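Local atomic coordinates of esterase (Staphylococcus aureus subsp. aureus USA300_TCH1516, PDB entry 3D7R), a protein that probably hydrolyses ester bonds, as a putative esterase of the alpha/beta hydrolase fold. Residues D211-Q225 against F262-K274. Sequence-based numbering, arbitrary orientation.
Sequences DISDALIEQDAVLSQ and FGGGREMTHPDMK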
loop_
_atom_site.group_PDB
_atom_site.type_symbol
_atom_site.label_atom_id
_atom_site.label_comp_id
_atom_site.label_asym_id
_atom_site.label_seq_id
_atom_site.Cartn_x
_atom_site.Cartn_y
_atom_site.Cartn_z
ATOM N N ASP A 211 -10.153 -15.299 -13.712
ATOM C CA ASP A 211 -8.900 -16.058 -13.748
ATOM C C ASP A 211 -8.393 -16.431 -12.354
ATOM O O ASP A 211 -7.384 -17.121 -12.224
ATOM C CB ASP A 211 -7.815 -15.317 -14.543
ATOM C CG ASP A 211 -8.133 -15.239 -16.038
ATOM O OD1 ASP A 211 -8.618 -16.241 -16.612
ATOM O OD2 ASP A 211 -7.889 -14.168 -16.636
ATOM N N ILE A 212 -9.088 -15.974 -11.319
ATOM C CA ILE A 212 -8.809 -16.442 -9.960
ATOM C C ILE A 212 -9.436 -17.836 -9.771
ATOM O O ILE A 212 -10.641 -17.980 -9.633
ATOM C CB ILE A 212 -9.328 -15.450 -8.901
ATOM C CG1 ILE A 212 -8.632 -14.090 -9.058
ATOM C CG2 ILE A 212 -9.143 -15.997 -7.460
ATOM C CD1 ILE A 212 -9.370 -12.950 -8.312
ATOM N N SER A 213 -8.599 -18.856 -9.757
ATOM C CA SER A 213 -9.080 -20.209 -9.672
ATOM C C SER A 213 -9.276 -20.612 -8.211
ATOM O O SER A 213 -8.771 -19.948 -7.295
ATOM C CB SER A 213 -8.039 -21.123 -10.306
ATOM O OG SER A 213 -6.794 -20.916 -9.647
ATOM N N ASP A 214 -9.976 -21.731 -8.005
ATOM C CA ASP A 214 -10.061 -22.361 -6.682
ATOM C C ASP A 214 -8.670 -22.720 -6.181
ATOM O O ASP A 214 -8.363 -22.516 -5.002
ATOM C CB ASP A 214 -10.954 -23.616 -6.712
ATOM C CG ASP A 214 -12.458 -23.278 -6.722
ATOM O OD1 ASP A 214 -12.815 -22.108 -6.487
ATOM O OD2 ASP A 214 -13.288 -24.174 -6.946
ATOM N N ALA A 215 -7.821 -23.232 -7.074
ATOM C CA ALA A 215 -6.440 -23.566 -6.700
ATOM C C ALA A 215 -5.719 -22.346 -6.122
ATOM O O ALA A 215 -5.055 -22.451 -5.086
ATOM C CB ALA A 215 -5.671 -24.141 -7.888
ATOM N N LEU A 216 -5.872 -21.184 -6.765
ATOM C CA LEU A 216 -5.258 -19.948 -6.253
ATOM C C LEU A 216 -5.862 -19.505 -4.921
ATOM O O LEU A 216 -5.133 -19.136 -3.996
ATOM C CB LEU A 216 -5.307 -18.811 -7.285
ATOM C CG LEU A 216 -4.657 -17.486 -6.849
ATOM C CD1 LEU A 216 -3.172 -17.659 -6.476
ATOM C CD2 LEU A 216 -4.805 -16.407 -7.926
ATOM N N ILE A 217 -7.189 -19.568 -4.814
ATOM C CA ILE A 217 -7.882 -19.232 -3.563
ATOM C C ILE A 217 -7.381 -20.086 -2.375
ATOM O O ILE A 217 -7.170 -19.562 -1.276
ATOM C CB ILE A 217 -9.412 -19.309 -3.728
ATOM C CG1 ILE A 217 -9.886 -18.142 -4.615
ATOM C CG2 ILE A 217 -10.116 -19.251 -2.350
ATOM C CD1 ILE A 217 -11.176 -18.412 -5.332
ATOM N N GLU A 218 -7.180 -21.380 -2.625
ATOM C CA GLU A 218 -6.654 -22.320 -1.634
ATOM C C GLU A 218 -5.186 -22.081 -1.240
ATOM O O GLU A 218 -4.743 -22.560 -0.194
ATOM C CB GLU A 218 -6.838 -23.773 -2.128
ATOM C CG GLU A 218 -8.290 -24.200 -2.392
ATOM C CD GLU A 218 -9.217 -24.086 -1.174
ATOM O OE1 GLU A 218 -8.747 -23.935 -0.022
ATOM O OE2 GLU A 218 -10.443 -24.144 -1.373
ATOM N N GLN A 219 -4.431 -21.369 -2.075
ATOM C CA GLN A 219 -3.057 -20.993 -1.722
ATOM C C GLN A 219 -2.950 -19.712 -0.885
ATOM O O GLN A 219 -1.913 -19.459 -0.270
ATOM C CB GLN A 219 -2.176 -20.856 -2.978
ATOM C CG GLN A 219 -1.860 -22.176 -3.683
ATOM C CD GLN A 219 -1.220 -23.218 -2.757
ATOM O OE1 GLN A 219 -0.312 -22.913 -1.973
ATOM N NE2 GLN A 219 -1.708 -24.454 -2.837
ATOM N N ASP A 220 -4.009 -18.903 -0.874
ATOM C CA ASP A 220 -3.960 -17.583 -0.234
ATOM C C ASP A 220 -4.555 -17.626 1.168
ATOM O O ASP A 220 -5.765 -17.618 1.323
ATOM C CB ASP A 220 -4.715 -16.539 -1.075
ATOM C CG ASP A 220 -4.446 -15.107 -0.619
ATOM O OD1 ASP A 220 -4.040 -14.885 0.540
ATOM O OD2 ASP A 220 -4.618 -14.181 -1.430
ATOM N N ALA A 221 -3.685 -17.628 2.176
ATOM C CA ALA A 221 -4.095 -17.712 3.573
ATOM C C ALA A 221 -4.254 -16.327 4.198
ATOM O O ALA A 221 -4.413 -16.216 5.402
ATOM C CB ALA A 221 -3.062 -18.534 4.354
ATOM N N VAL A 222 -4.224 -15.271 3.381
ATOM C CA VAL A 222 -4.307 -13.899 3.879
ATOM C C VAL A 222 -5.551 -13.178 3.374
ATOM O O VAL A 222 -6.299 -12.592 4.160
ATOM C CB VAL A 222 -3.065 -13.070 3.484
ATOM C CG1 VAL A 222 -3.151 -11.621 4.071
ATOM C CG2 VAL A 222 -1.790 -13.766 3.956
ATOM N N LEU A 223 -5.765 -13.193 2.064
ATOM C CA LEU A 223 -6.908 -12.467 1.509
ATOM C C LEU A 223 -8.178 -13.292 1.555
ATOM O O LEU A 223 -8.121 -14.511 1.472
ATOM C CB LEU A 223 -6.631 -12.026 0.069
ATOM C CG LEU A 223 -5.496 -11.000 -0.030
ATOM C CD1 LEU A 223 -5.234 -10.666 -1.492
ATOM C CD2 LEU A 223 -5.828 -9.738 0.768
ATOM N N SER A 224 -9.311 -12.592 1.657
ATOM C CA SER A 224 -10.644 -13.152 1.630
ATOM C C SER A 224 -11.502 -12.259 0.737
ATOM O O SER A 224 -11.571 -11.049 0.976
ATOM C CB SER A 224 -11.205 -13.116 3.043
ATOM O OG SER A 224 -12.594 -13.356 3.034
ATOM N N GLN A 225 -12.130 -12.822 -0.299
ATOM C CA GLN A 225 -13.042 -12.030 -1.137
ATOM C C GLN A 225 -14.125 -11.417 -0.246
ATOM O O GLN A 225 -14.357 -10.227 -0.312
ATOM C CB GLN A 225 -13.715 -12.840 -2.264
ATOM C CG GLN A 225 -14.413 -11.899 -3.285
ATOM C CD GLN A 225 -15.324 -12.583 -4.288
ATOM O OE1 GLN A 225 -15.726 -13.727 -4.104
ATOM N NE2 GLN A 225 -15.667 -11.867 -5.357
ATOM N N PHE A 262 5.654 -5.353 -7.102
ATOM C CA PHE A 262 6.138 -6.566 -6.449
ATOM C C PHE A 262 4.933 -7.380 -6.015
ATOM O O PHE A 262 3.967 -6.835 -5.481
ATOM C CB PHE A 262 6.996 -6.224 -5.209
ATOM C CG PHE A 262 8.253 -5.504 -5.546
ATOM C CD1 PHE A 262 9.449 -6.205 -5.653
ATOM C CD2 PHE A 262 8.237 -4.126 -5.823
ATOM C CE1 PHE A 262 10.631 -5.551 -6.013
ATOM C CE2 PHE A 262 9.406 -3.456 -6.173
ATOM C CZ PHE A 262 10.608 -4.175 -6.280
ATOM N N GLY A 263 4.976 -8.680 -6.266
ATOM C CA GLY A 263 3.888 -9.534 -5.836
ATOM C C GLY A 263 4.287 -10.979 -5.839
ATOM O O GLY A 263 5.376 -11.311 -6.297
ATOM N N GLY A 264 3.402 -11.828 -5.307
ATOM C CA GLY A 264 3.638 -13.280 -5.238
ATOM C C GLY A 264 2.624 -14.052 -6.044
ATOM O O GLY A 264 1.522 -13.551 -6.312
ATOM N N GLY A 265 2.988 -15.272 -6.441
ATOM C CA GLY A 265 2.087 -16.147 -7.192
ATOM C C GLY A 265 1.050 -16.831 -6.306
ATOM O O GLY A 265 0.084 -17.408 -6.816
ATOM N N ARG A 266 1.231 -16.753 -4.985
ATOM C CA ARG A 266 0.276 -17.367 -4.043
ATOM C C ARG A 266 -0.709 -16.378 -3.405
ATOM O O ARG A 266 -1.225 -16.618 -2.301
ATOM C CB ARG A 266 1.005 -18.198 -2.977
ATOM C CG ARG A 266 1.682 -19.411 -3.593
ATOM C CD ARG A 266 2.306 -20.390 -2.596
ATOM N NE ARG A 266 2.993 -21.435 -3.371
ATOM C CZ ARG A 266 3.864 -22.317 -2.887
ATOM N NH1 ARG A 266 4.191 -22.322 -1.597
ATOM N NH2 ARG A 266 4.421 -23.200 -3.705
ATOM N N GLU A 267 -0.982 -15.277 -4.093
ATOM C CA GLU A 267 -1.974 -14.322 -3.620
ATOM C C GLU A 267 -3.056 -14.111 -4.673
ATOM O O GLU A 267 -2.754 -14.095 -5.860
ATOM C CB GLU A 267 -1.328 -12.987 -3.204
ATOM C CG GLU A 267 -0.473 -12.293 -4.268
ATOM C CD GLU A 267 0.005 -10.910 -3.823
ATOM O OE1 GLU A 267 -0.830 -10.135 -3.319
ATOM O OE2 GLU A 267 1.207 -10.596 -3.970
HETATM N N MSE A 268 -4.308 -13.941 -4.224
HETATM C CA MSE A 268 -5.478 -13.899 -5.118
HETATM C C MSE A 268 -5.479 -12.696 -6.055
HETATM O O MSE A 268 -6.258 -12.643 -7.000
HETATM C CB MSE A 268 -6.766 -13.849 -4.292
HETATM C CG MSE A 268 -7.289 -15.178 -3.799
HETATM SE SE MSE A 268 -8.683 -14.848 -2.410
HETATM C CE MSE A 268 -9.536 -13.326 -3.183
ATOM N N THR A 269 -4.623 -11.725 -5.760
ATOM C CA THR A 269 -4.456 -10.503 -6.568
ATOM C C THR A 269 -3.601 -10.748 -7.781
ATOM O O THR A 269 -3.430 -9.850 -8.604
ATOM C CB THR A 269 -3.741 -9.406 -5.762
ATOM O OG1 THR A 269 -2.581 -9.974 -5.144
ATOM C CG2 THR A 269 -4.645 -8.854 -4.665
ATOM N N HIS A 270 -3.032 -11.947 -7.888
ATOM C CA HIS A 270 -2.033 -12.174 -8.931
ATOM C C HIS A 270 -2.584 -12.032 -10.368
ATOM O O HIS A 270 -1.942 -11.370 -11.189
ATOM C CB HIS A 270 -1.232 -13.468 -8.705
ATOM C CG HIS A 270 -0.137 -13.675 -9.705
ATOM N ND1 HIS A 270 -0.336 -14.334 -10.904
ATOM C CD2 HIS A 270 1.165 -13.294 -9.700
ATOM C CE1 HIS A 270 0.796 -14.356 -11.585
ATOM N NE2 HIS A 270 1.721 -13.734 -10.875
ATOM N N PRO A 271 -3.749 -12.648 -10.690
ATOM C CA PRO A 271 -4.338 -12.351 -12.006
ATOM C C PRO A 271 -4.528 -10.863 -12.307
ATOM O O PRO A 271 -4.226 -10.443 -13.424
ATOM C CB PRO A 271 -5.694 -13.052 -11.950
ATOM C CG PRO A 271 -5.423 -14.246 -11.068
ATOM C CD PRO A 271 -4.553 -13.662 -9.972
ATOM N N ASP A 272 -5.014 -10.082 -11.334
ATOM C CA ASP A 272 -5.141 -8.630 -11.497
ATOM C C ASP A 272 -3.819 -7.913 -11.726
ATOM O O ASP A 272 -3.746 -6.979 -12.526
ATOM C CB ASP A 272 -5.937 -8.006 -10.337
ATOM C CG ASP A 272 -7.414 -8.406 -10.378
ATOM O OD1 ASP A 272 -7.982 -8.433 -11.516
ATOM O OD2 ASP A 272 -7.997 -8.728 -9.300
HETATM N N MSE A 273 -2.767 -8.340 -11.035
HETATM C CA MSE A 273 -1.448 -7.754 -11.285
HETATM C C MSE A 273 -0.957 -8.053 -12.698
HETATM O O MSE A 273 -0.392 -7.173 -13.356
HETATM C CB MSE A 273 -0.405 -8.205 -10.241
HETATM C CG MSE A 273 -0.733 -7.739 -8.819
HETATM SE SE MSE A 273 0.727 -8.238 -7.629
HETATM C CE MSE A 273 0.334 -10.122 -7.383
ATOM N N LYS A 274 -1.164 -9.282 -13.163
ATOM C CA LYS A 274 -0.768 -9.635 -14.532
ATOM C C LYS A 274 -1.600 -8.866 -15.554
ATOM O O LYS A 274 -1.074 -8.429 -16.580
ATOM C CB LYS A 274 -0.887 -11.148 -14.787
ATOM C CG LYS A 274 0.111 -12.027 -13.981
ATOM C CD LYS A 274 1.568 -11.801 -14.391
ATOM C CE LYS A 274 2.003 -12.756 -15.485
ATOM N NZ LYS A 274 3.381 -12.401 -15.947
HETATM O O HOH W 1 -1.173 -14.990 0.488
#
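Met268, present as selenomethionine, runs its whole side chain through the bend of segment 211-225. Its CB lies beside Asp220 OD2, and CG passes on between that carboxylate and Ile217 CG1, 4.0 Å from the latter, with Ile212 CG2 at 4.2 Å. The selenium comes next, 3.9 Å from Leu223 O. A final turn about the CG-SE bond (chi3 38°) brings CE to Gln225 N. A long, unbranched chain that runs nearly straight to the selenium and bends only at its end suits this groove between the isoleucines, Asp220 and the 223-225 backbone; Ile212 crosses it at about a right angle.

The backbone here is pinned by Asp220. Its CG stands anti to the backbone N, which carries OD2 across to accept from Met268 N at 2.8 Å. The donor comes in on the anti side, 24° out of the carboxylate plane. OD1 accepts from Val222 N in an Asx turn and from Leu223 N, three residues on, which extends it to an Asx motif; both come from the same face of the carboxylate. A water also donates to OD1 and to Arg266 O. Aspartate suits the place because its short side chain lets one oxygen bond the nearby backbone while the other reaches the second segment.

In the alpha/beta hydrolase fold this is where strand 259-264 gives way to helix 270-282, the site of the acid in the usual triad. Glu267, whose OE2 accepts from Gly264 N and Ser200 OG and whose OE1 bonds His297 ND1, is placed consistently with that role.

Leu216 packs against the turn 265-268 and the start of helix 270-282. CD1 lies 3.3 Å from Gly265 O, while CD2 presses against the CD corner of the Pro271 ring, at a tight 3.4 Å. The proline, in the first turn of its helix where a missing N-H costs little, also sets CG against Ile212 CG1. Toward the surface, Gln219 OE1 lies over one face of the Arg266 guanidinium, the amide and guanidinium planes 60° apart.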